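Arsenate Reductase (Corynebacterium glutamicum, PDB 3T38) reduces arsenate to arsenite in a thioredoxin-dependent reaction, using a low molecular weight tyrosine phosphatase fold, and so helps the bacterium survive arsenic stress. Local coordinates at the interface of chains A and B. Numbering follows the deposited sequence. Chains: chain A/B, Arsenate Reductase.

Contact 1: the interface of chains A and B. Residues chain A 117-118, 165; chain B 47-48, 50.
A:Ser117 and A:Leu118 lie against B:Arg47 and B:Thr48, where the loop after strand 111-116 of one low molecular weight phosphatase fold meets the C-terminal end of helix 31-49 of the other subunit. The side chain of B:Arg47 runs alongside the backbone of A:Ser117: its CB is 3.4 Å from A:Ser117 O, and CG and CD follow past the same residue. A bend at chi3 (-69°) then turns the guanidinium back, so that it presents its NH1 edge to that carbonyl oxygen, which lies in its plane. At 3.3 Å from NH1 to A:Ser117 O the hydrogen bond is weak, and the aliphatic part of the arginine shares in the contact.

A:Leu118 and B:Thr48 cross obliquely, methyl against methyl. Leucine CD2 meets threonine CG2 at 3.5 Å, a snug fit. B:Thr48 turns CG2 anti to its carbonyl carbon (chi1 54°, measured to OG1), leaving the methyl rather than OG1 to meet the leucine.

On the other flank A:Val165 and B:Lys50 lie side by side and point the same way. CG1 of the valine rests on the end of the lysine chain, 3.7 Å from CE. The amino group of B:Lys50 folds back over its own helix end and donates a 2.7 Å hydrogen bond from NZ to B:Arg47 O, approaching 30° out of the carbonyl plane. Such a bond probably helps cap the C-terminus of helix 31-49, whose dipole would probably favour a positive charge there. NZ also lies 3.0 Å from water 1, which in turn is 2.5 Å from the hydroxyl OG of A:Ser117, giving a water-mediated link between the chains.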
# COMPACT_ATOMS: atom_id res chain seq x y z
N SER A 117 8.79 4.54 0.84
CA SER A 117 8.48 3.47 1.78
C SER A 117 7.43 3.99 2.81
O SER A 117 6.61 3.21 3.31
CB SER A 117 9.75 2.95 2.47
OG SER A 117 10.38 3.95 3.25
N LEU A 118 7.53 5.25 3.20
CA LEU A 118 6.65 5.77 4.26
C LEU A 118 6.18 7.19 3.86
O LEU A 118 6.63 8.22 4.42
CB LEU A 118 7.40 5.81 5.60
CG LEU A 118 8.11 4.56 6.13
CD1 LEU A 118 9.04 4.90 7.43
CD2 LEU A 118 7.14 3.34 6.44
N VAL A 165 13.76 -2.20 1.04
CA VAL A 165 12.31 -2.39 0.91
C VAL A 165 11.89 -2.81 -0.50
O VAL A 165 10.69 -2.95 -0.78
CB VAL A 165 11.53 -1.10 1.20
CG1 VAL A 165 11.74 -0.61 2.68
CG2 VAL A 165 11.87 -0.04 0.15
N ARG B 47 7.59 -2.38 2.77
CA ARG B 47 7.74 -0.94 3.02
C ARG B 47 7.94 -0.64 4.52
O ARG B 47 8.75 0.19 4.89
CB ARG B 47 6.57 -0.10 2.46
CG ARG B 47 6.55 0.06 0.92
CD ARG B 47 5.43 1.00 0.38
NE ARG B 47 4.11 0.40 0.56
CZ ARG B 47 3.38 0.62 1.63
NH1 ARG B 47 3.86 1.48 2.55
NH2 ARG B 47 2.19 0.03 1.76
N THR B 48 7.22 -1.36 5.39
CA THR B 48 7.33 -1.04 6.83
C THR B 48 8.10 -2.05 7.67
O THR B 48 8.67 -1.67 8.71
CB THR B 48 5.95 -0.81 7.46
OG1 THR B 48 5.12 -1.94 7.19
CG2 THR B 48 5.30 0.42 6.87
N LYS B 50 10.51 -4.05 6.15
CA LYS B 50 11.75 -4.33 5.39
C LYS B 50 11.74 -5.77 4.87
O LYS B 50 10.98 -6.61 5.37
CB LYS B 50 13.05 -3.99 6.20
CG LYS B 50 13.45 -2.47 6.26
CD LYS B 50 12.24 -1.55 6.60
CE LYS B 50 12.45 -0.03 6.29
NZ LYS B 50 11.09 0.71 6.06
O HOH W 1 12.12 3.17 4.79

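Contact 2: the interface of chains A and B. Residues chain A 70, 148-149, 152, 169; chain B 36, 39.
Helix 31-49 of chain B lays B:Arg36 and B:Phe39, one turn apart, against helix 148-153 of chain A, with helix 55-73 and the loop carrying A:Tyr169 at the flanks. In this arsenate reductase of the low molecular weight phosphatase family, the contact illustrates how one carboxylate can organise two arginines from different subunits.

A:Asp148 is the focus. Its OD2 accepts a hydrogen bond from B:Arg36 NH2 at 3.3 Å, nearly along the C-O axis, which is also a salt bridge, while NH1 of the same guanidinium adds a weak hydrogen bond. The carboxylate and guanidinium planes are only 20° apart. A:Arg152 brings NE to the same oxygen at 2.8 Å on the syn side, somewhat out of the carboxylate plane. The second oxygen, OD1, takes the phenol hydroxyl of A:Tyr169 through its syn lone pair at 2.6 Å, which helps fix the carboxylate's rotation. With chi1 at -170°, the aspartate carries CG anti to its backbone N and toward these partners.

The two guanidinium groups meet almost at right angles, B:Arg36 NH2 being 2.9 Å from A:Arg152 NE, a close approach of two donors and not a hydrogen bond; the shared carboxylate would partly offset the like charges.

A:Arg152 also stands upright on the ring of B:Phe39: the planes are 88° apart, and NH2 sits over the ring centre, 3.0 Å from the centroid, in a cation-pi contact. CE1 of A:Tyr169 lies over the centre of one face of the same guanidinium, the ring inclined to it, so the tyrosine backs a face while the phenylalanine receives the NH2 end. The B:Arg36 chain, bent at chi2 and chi3, runs past A:Leu70 in the opposite direction, with its CD 3.7 Å from leucine CD2 and A:Leu70 CD1 over one guanidinium face, toward its rim.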
# COMPACT_ATOMS: atom_id res chain seq x y z
N LEU A 70 2.09 -1.51 -15.15
CA LEU A 70 1.85 -2.95 -15.28
C LEU A 70 1.74 -3.44 -16.74
O LEU A 70 2.22 -4.52 -17.06
CB LEU A 70 0.60 -3.35 -14.49
CG LEU A 70 0.25 -4.85 -14.34
CD1 LEU A 70 1.41 -5.60 -13.60
CD2 LEU A 70 -1.06 -5.02 -13.58
N ASP A 148 4.62 -2.73 -6.46
CA ASP A 148 5.40 -3.70 -7.22
C ASP A 148 5.27 -3.42 -8.70
O ASP A 148 6.24 -3.55 -9.41
CB ASP A 148 4.85 -5.12 -6.95
CG ASP A 148 5.76 -6.21 -7.51
OD1 ASP A 148 6.89 -6.36 -6.98
OD2 ASP A 148 5.30 -6.92 -8.42
N ASP A 149 4.08 -3.04 -9.18
CA ASP A 149 3.91 -2.85 -10.63
C ASP A 149 4.99 -1.88 -11.18
O ASP A 149 5.57 -2.14 -12.22
CB ASP A 149 2.53 -2.33 -10.99
CG ASP A 149 1.98 -1.37 -9.97
OD1 ASP A 149 2.75 -0.54 -9.35
OD2 ASP A 149 0.79 -1.51 -9.68
N ARG A 152 8.44 -3.47 -11.49
CA ARG A 152 8.49 -4.41 -12.64
C ARG A 152 8.62 -3.69 -13.98
O ARG A 152 9.27 -4.17 -14.94
CB ARG A 152 7.26 -5.27 -12.67
CG ARG A 152 7.19 -6.32 -11.56
CD ARG A 152 6.01 -7.28 -11.77
NE ARG A 152 5.86 -8.30 -10.74
CZ ARG A 152 6.12 -9.59 -10.93
NH1 ARG A 152 6.59 -10.03 -12.10
NH2 ARG A 152 5.97 -10.43 -9.93
N TYR A 169 14.44 -7.49 -8.87
CA TYR A 169 14.14 -8.22 -10.12
C TYR A 169 15.30 -8.19 -11.11
O TYR A 169 15.94 -7.15 -11.29
CB TYR A 169 12.87 -7.69 -10.83
CG TYR A 169 11.58 -7.88 -10.07
CD1 TYR A 169 10.97 -9.13 -9.99
CD2 TYR A 169 10.99 -6.83 -9.39
CE1 TYR A 169 9.80 -9.32 -9.28
CE2 TYR A 169 9.80 -7.00 -8.68
CZ TYR A 169 9.21 -8.25 -8.62
OH TYR A 169 8.05 -8.43 -7.91
N ARG B 36 -1.35 -10.43 -8.64
CA ARG B 36 -1.14 -9.07 -8.18
C ARG B 36 -1.25 -8.98 -6.67
O ARG B 36 -0.36 -8.44 -6.05
CB ARG B 36 -1.99 -8.06 -8.92
CG ARG B 36 -1.62 -7.91 -10.40
CD ARG B 36 -0.38 -7.07 -10.59
NE ARG B 36 0.81 -7.88 -10.60
CZ ARG B 36 2.00 -7.53 -10.11
NH1 ARG B 36 2.21 -6.37 -9.53
NH2 ARG B 36 2.99 -8.41 -10.22
N PHE B 39 2.11 -10.29 -4.96
CA PHE B 39 3.24 -9.40 -5.13
C PHE B 39 3.06 -8.02 -4.48
O PHE B 39 3.98 -7.51 -3.85
CB PHE B 39 3.65 -9.34 -6.59
CG PHE B 39 4.35 -10.58 -7.03
CD1 PHE B 39 3.67 -11.59 -7.70
CD2 PHE B 39 5.71 -10.75 -6.73
CE1 PHE B 39 4.30 -12.75 -8.09
CE2 PHE B 39 6.37 -11.89 -7.13
CZ PHE B 39 5.65 -12.91 -7.80

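Contact 1 and contact 2 have C-alpha centres about 15 Å apart and share helix 31-49 of chain B, which offers its C-terminal end to contact 1 and an earlier stretch to contact 2. Chain A answers mainly with the loop after strand 111-116 and with helix 148-153 respectively; A:Val165 of contact 1 and A:Tyr169 of contact 2 lie four residues apart between strands 156-159 and 173-176. Contact 1 mixes methyl packing with a weak hydrogen bond and a water link; contact 2 is largely charged and aromatic. Two-fold symmetry engages each helix 31-49 at both places, consistent with a dimer, though the structure alone does not prove one in solution.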